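Local structure of benzoylformate Decarboxylase (Polynucleobacter necessarius, 4K9Q) at residues Y434-I439 against K489-K494. The protein probably catalyses the thiamine diphosphate- and magnesium-dependent decarboxylation of benzoylformate. Sequence-based numbering, arbitrary orientation.
Sequences YSVQGI and KAYGAK. With TPP (thiamine diphosphate), chain D.
Tyr491 lies against the turn that runs into helix 438-445, with Gln437 CA over one face of its ring. This CH-pi contact puts Gln437 CA 4.3 Å from the ring centroid, 27° off the normal. Past the ring, Gln437 CG reaches Tyr491 OH at 3.5 Å, the two side chains running side by side in the same direction.

Ile439 crosses Tyr491 at about a right angle, and its CG2, set anti to the backbone N, meets both Tyr491 CB (3.8 Å) and Ala493 CB (3.9 Å). Val436 adds a looser touch, CG2 to Tyr491 CE2 at 4.3 Å.

The packed piece is a type I turn, Ser435 to Gly438, closed by the Gly438 N to Ser435 O hydrogen bond, plus Ile439 of helix 438-445; its partner is a Schellman motif ending helix 484-490, with Gly492 at positive phi as the C-prime residue. Both belong to the C-terminal thiamine diphosphate-binding domain.

The polar tips hydrogen-bond across the subunit interface: Gln433 of the second subunit takes Gln437 NE2 on its backbone O and pairs through OE1 with Tyr491 OH. Just before the turn, Tyr434 OH approaches cofactor CM4 to 3.2 Å and is hydrogen-bonded to Asn23 of that subunit.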
ATOM      1  N   TYR A 434      16.057 -24.392   6.031  1.00  9.82           N
ATOM      2  CA  TYR A 434      15.065 -23.309   6.057  1.00  8.66           C
ATOM      3  C   TYR A 434      13.667 -23.793   6.405  1.00 10.20           C
ATOM      4  O   TYR A 434      12.973 -23.169   7.206  1.00 10.18           O
ATOM      5  CB  TYR A 434      15.044 -22.519   4.737  1.00  8.68           C
ATOM      6  CG  TYR A 434      16.297 -21.681   4.543  1.00  8.35           C
ATOM      7  CD1 TYR A 434      17.469 -22.253   4.058  1.00  8.82           C
ATOM      8  CD2 TYR A 434      16.301 -20.320   4.840  1.00 10.43           C
ATOM      9  CE1 TYR A 434      18.609 -21.493   3.886  1.00 10.27           C
ATOM     10  CE2 TYR A 434      17.442 -19.552   4.668  1.00 10.07           C
ATOM     11  CZ  TYR A 434      18.592 -20.148   4.193  1.00 11.43           C
ATOM     12  OH  TYR A 434      19.743 -19.425   4.013  1.00 10.10           O
ATOM     13  N   SER A 435      13.272 -24.923   5.821  1.00  9.60           N
ATOM     14  CA  SER A 435      11.939 -25.468   6.031  1.00  8.81           C
ATOM     15  C   SER A 435      12.025 -26.938   6.408  1.00 10.57           C
ATOM     16  O   SER A 435      11.236 -27.756   5.954  1.00 10.19           O
ATOM     17  CB  SER A 435      11.083 -25.296   4.776  1.00 11.38           C
ATOM     18  OG  SER A 435      10.882 -23.921   4.500  1.00 13.05           O
ATOM     19  N   VAL A 436      13.007 -27.249   7.248  1.00 10.08           N
ATOM     20  CA  VAL A 436      13.276 -28.613   7.671  1.00  9.04           C
ATOM     21  C   VAL A 436      12.018 -29.295   8.241  1.00 10.64           C
ATOM     22  O   VAL A 436      11.847 -30.514   8.114  1.00 11.62           O
ATOM     23  CB  VAL A 436      14.461 -28.640   8.682  1.00 11.21           C
ATOM     24  CG1 VAL A 436      14.082 -27.991  10.004  1.00 11.94           C
ATOM     25  CG2 VAL A 436      14.969 -30.042   8.879  1.00 14.13           C
ATOM     26  N   GLN A 437      11.116 -28.502   8.825  1.00 10.15           N
ATOM     27  CA  GLN A 437       9.916 -29.058   9.456  1.00 11.86           C
ATOM     28  C   GLN A 437       9.012 -29.787   8.457  1.00  9.31           C
ATOM     29  O   GLN A 437       8.191 -30.623   8.852  1.00 10.70           O
ATOM     30  CB  GLN A 437       9.104 -27.970  10.177  1.00 10.88           C
ATOM     31  CG  GLN A 437       9.915 -27.154  11.174  1.00 11.42           C
ATOM     32  CD  GLN A 437      10.416 -25.862  10.571  1.00 12.83           C
ATOM     33  OE1 GLN A 437      10.726 -25.814   9.386  1.00 12.65           O
ATOM     34  NE2 GLN A 437      10.494 -24.807  11.380  1.00 12.81           N
ATOM     35  N   GLY A 438       9.155 -29.457   7.173  1.00 10.51           N
ATOM     36  CA  GLY A 438       8.362 -30.086   6.126  1.00  8.88           C
ATOM     37  C   GLY A 438       8.469 -31.605   6.136  1.00  9.24           C
ATOM     38  O   GLY A 438       7.541 -32.300   5.726  1.00  9.71           O
ATOM     39  N   ILE A 439       9.609 -32.121   6.587  1.00  9.34           N
ATOM     40  CA  ILE A 439       9.814 -33.570   6.655  1.00  9.07           C
ATOM     41  C   ILE A 439       8.686 -34.257   7.426  1.00 10.29           C
ATOM     42  O   ILE A 439       8.213 -35.335   7.044  1.00 10.40           O
ATOM     43  CB  ILE A 439      11.167 -33.910   7.315  1.00 10.01           C
ATOM     44  CG1 ILE A 439      12.317 -33.333   6.482  1.00  9.98           C
ATOM     45  CG2 ILE A 439      11.332 -35.418   7.463  1.00 11.05           C
ATOM     46  CD1 ILE A 439      13.673 -33.474   7.157  1.00 13.07           C
ATOM     47  N   LYS A 489      15.640 -38.080  11.799  1.00 12.90           N
ATOM     48  CA  LYS A 489      15.116 -38.858  12.920  1.00 13.89           C
ATOM     49  C   LYS A 489      14.110 -38.044  13.735  1.00 12.58           C
ATOM     50  O   LYS A 489      13.087 -38.564  14.188  1.00 13.75           O
ATOM     51  CB  LYS A 489      16.271 -39.333  13.808  1.00 16.69           C
ATOM     52  CG  LYS A 489      15.845 -40.155  15.016  1.00 19.88           C
ATOM     53  CD  LYS A 489      17.050 -40.562  15.853  1.00 27.91           C
ATOM     54  CE  LYS A 489      16.631 -41.346  17.090  1.00 31.44           C
ATOM     55  NZ  LYS A 489      17.807 -41.840  17.873  1.00 40.21           N
ATOM     56  N   ALA A 490      14.396 -36.760  13.901  1.00 12.33           N
ATOM     57  CA  ALA A 490      13.548 -35.874  14.687  1.00 12.55           C
ATOM     58  C   ALA A 490      12.099 -35.884  14.192  1.00 15.65           C
ATOM     59  O   ALA A 490      11.165 -35.785  14.981  1.00 16.02           O
ATOM     60  CB  ALA A 490      14.108 -34.454  14.651  1.00 15.30           C
ATOM     61  N   TYR A 491      11.922 -36.000  12.879  1.00 11.85           N
ATOM     62  CA  TYR A 491      10.589 -35.930  12.284  1.00 10.08           C
ATOM     63  C   TYR A 491      10.067 -37.285  11.830  1.00 12.70           C
ATOM     64  O   TYR A 491       9.013 -37.371  11.195  1.00 12.96           O
ATOM     65  CB  TYR A 491      10.572 -34.924  11.135  1.00 10.58           C
ATOM     66  CG  TYR A 491      10.788 -33.522  11.626  1.00 11.09           C
ATOM     67  CD1 TYR A 491       9.862 -32.924  12.471  1.00 14.42           C
ATOM     68  CD2 TYR A 491      11.926 -32.814  11.284  1.00 12.33           C
ATOM     69  CE1 TYR A 491      10.049 -31.652  12.950  1.00 16.00           C
ATOM     70  CE2 TYR A 491      12.122 -31.523  11.756  1.00 17.81           C
ATOM     71  CZ  TYR A 491      11.179 -30.956  12.588  1.00 18.06           C
ATOM     72  OH  TYR A 491      11.364 -29.680  13.065  1.00 22.75           O
ATOM     73  N   GLY A 492      10.821 -38.332  12.151  1.00 11.59           N
ATOM     74  CA  GLY A 492      10.378 -39.705  11.928  1.00 16.94           C
ATOM     75  C   GLY A 492      10.740 -40.323  10.583  1.00 15.47           C
ATOM     76  O   GLY A 492      10.251 -41.407  10.245  1.00 16.48           O
ATOM     77  N   ALA A 493      11.598 -39.656   9.816  1.00 13.74           N
ATOM     78  CA  ALA A 493      12.022 -40.196   8.526  1.00 11.43           C
ATOM     79  C   ALA A 493      13.088 -41.277   8.683  1.00 13.49           C
ATOM     80  O   ALA A 493      13.840 -41.280   9.662  1.00 14.16           O
ATOM     81  CB  ALA A 493      12.544 -39.077   7.619  1.00 12.12           C
ATOM     82  N   LYS A 494      13.139 -42.203   7.728  1.00 12.33           N
ATOM     83  CA  LYS A 494      14.291 -43.089   7.596  1.00 12.69           C
ATOM     84  C   LYS A 494      15.459 -42.163   7.305  1.00 16.44           C
ATOM     85  O   LYS A 494      15.371 -41.311   6.420  1.00 21.27           O
ATOM     86  CB  LYS A 494      14.095 -44.071   6.441  1.00 17.41           C
ATOM     87  CG  LYS A 494      13.037 -45.111   6.685  1.00 23.28           C
ATOM     88  CD  LYS A 494      13.373 -45.965   7.894  1.00 29.79           C
ATOM     89  CE  LYS A 494      12.406 -47.136   8.018  1.00 37.52           C
ATOM     90  NZ  LYS A 494      12.463 -48.006   6.803  1.00 33.74           N
TER
HETATM   91  N1' TPP D 602      17.728 -16.988   2.424  1.00 11.16           N
HETATM   92  C2' TPP D 602      16.691 -17.356   1.580  1.00 13.06           C
HETATM   93  CM2 TPP D 602      15.304 -17.542   2.119  1.00 13.69           C
HETATM   94  N3' TPP D 602      16.910 -17.541   0.228  1.00 11.81           N
HETATM   95  C4' TPP D 602      18.169 -17.367  -0.290  1.00 14.76           C
HETATM   96  N4' TPP D 602      18.370 -17.532  -1.596  1.00 14.21           N
HETATM   97  C5' TPP D 602      19.227 -17.033   0.556  1.00 13.17           C
HETATM   98  C6' TPP D 602      19.008 -16.824   1.917  1.00 13.00           C
HETATM   99  C7' TPP D 602      20.609 -16.840  -0.012  1.00 13.93           C
HETATM  100  N3  TPP D 602      21.313 -18.036  -0.454  1.00 15.00           N
HETATM  101  C2  TPP D 602      21.434 -18.436  -1.775  1.00 20.14           C
HETATM  102  S1  TPP D 602      22.298 -19.780  -1.980  0.75 14.64           S
HETATM  103  C5  TPP D 602      22.562 -19.899  -0.390  1.00 11.77           C
HETATM  104  C4  TPP D 602      21.987 -18.883   0.367  1.00 19.58           C
HETATM  105  CM4 TPP D 602      22.070 -18.746   1.867  1.00 12.14           C
HETATM  106  C6  TPP D 602      23.414 -21.053   0.059  1.00 17.16           C
HETATM  107  C7  TPP D 602      22.847 -22.433  -0.237  1.00 13.81           C
HETATM  108  O7  TPP D 602      23.664 -23.322   0.489  1.00 16.37           O
HETATM  109  PA  TPP D 602      23.469 -24.915   0.392  1.00 14.79           P
HETATM  110  O1A TPP D 602      22.000 -25.226   0.412  1.00 14.04           O
HETATM  111  O2A TPP D 602      24.185 -25.594   1.516  1.00 14.48           O
HETATM  112  O3A TPP D 602      23.977 -25.284  -1.088  1.00 13.58           O
HETATM  113  PB  TPP D 602      25.482 -25.297  -1.653  1.00 14.54           P
HETATM  114  O1B TPP D 602      25.687 -23.982  -2.334  1.00 17.35           O
HETATM  115  O2B TPP D 602      25.541 -26.439  -2.644  1.00 18.59           O
HETATM  116  O3B TPP D 602      26.475 -25.451  -0.547  1.00 12.17           O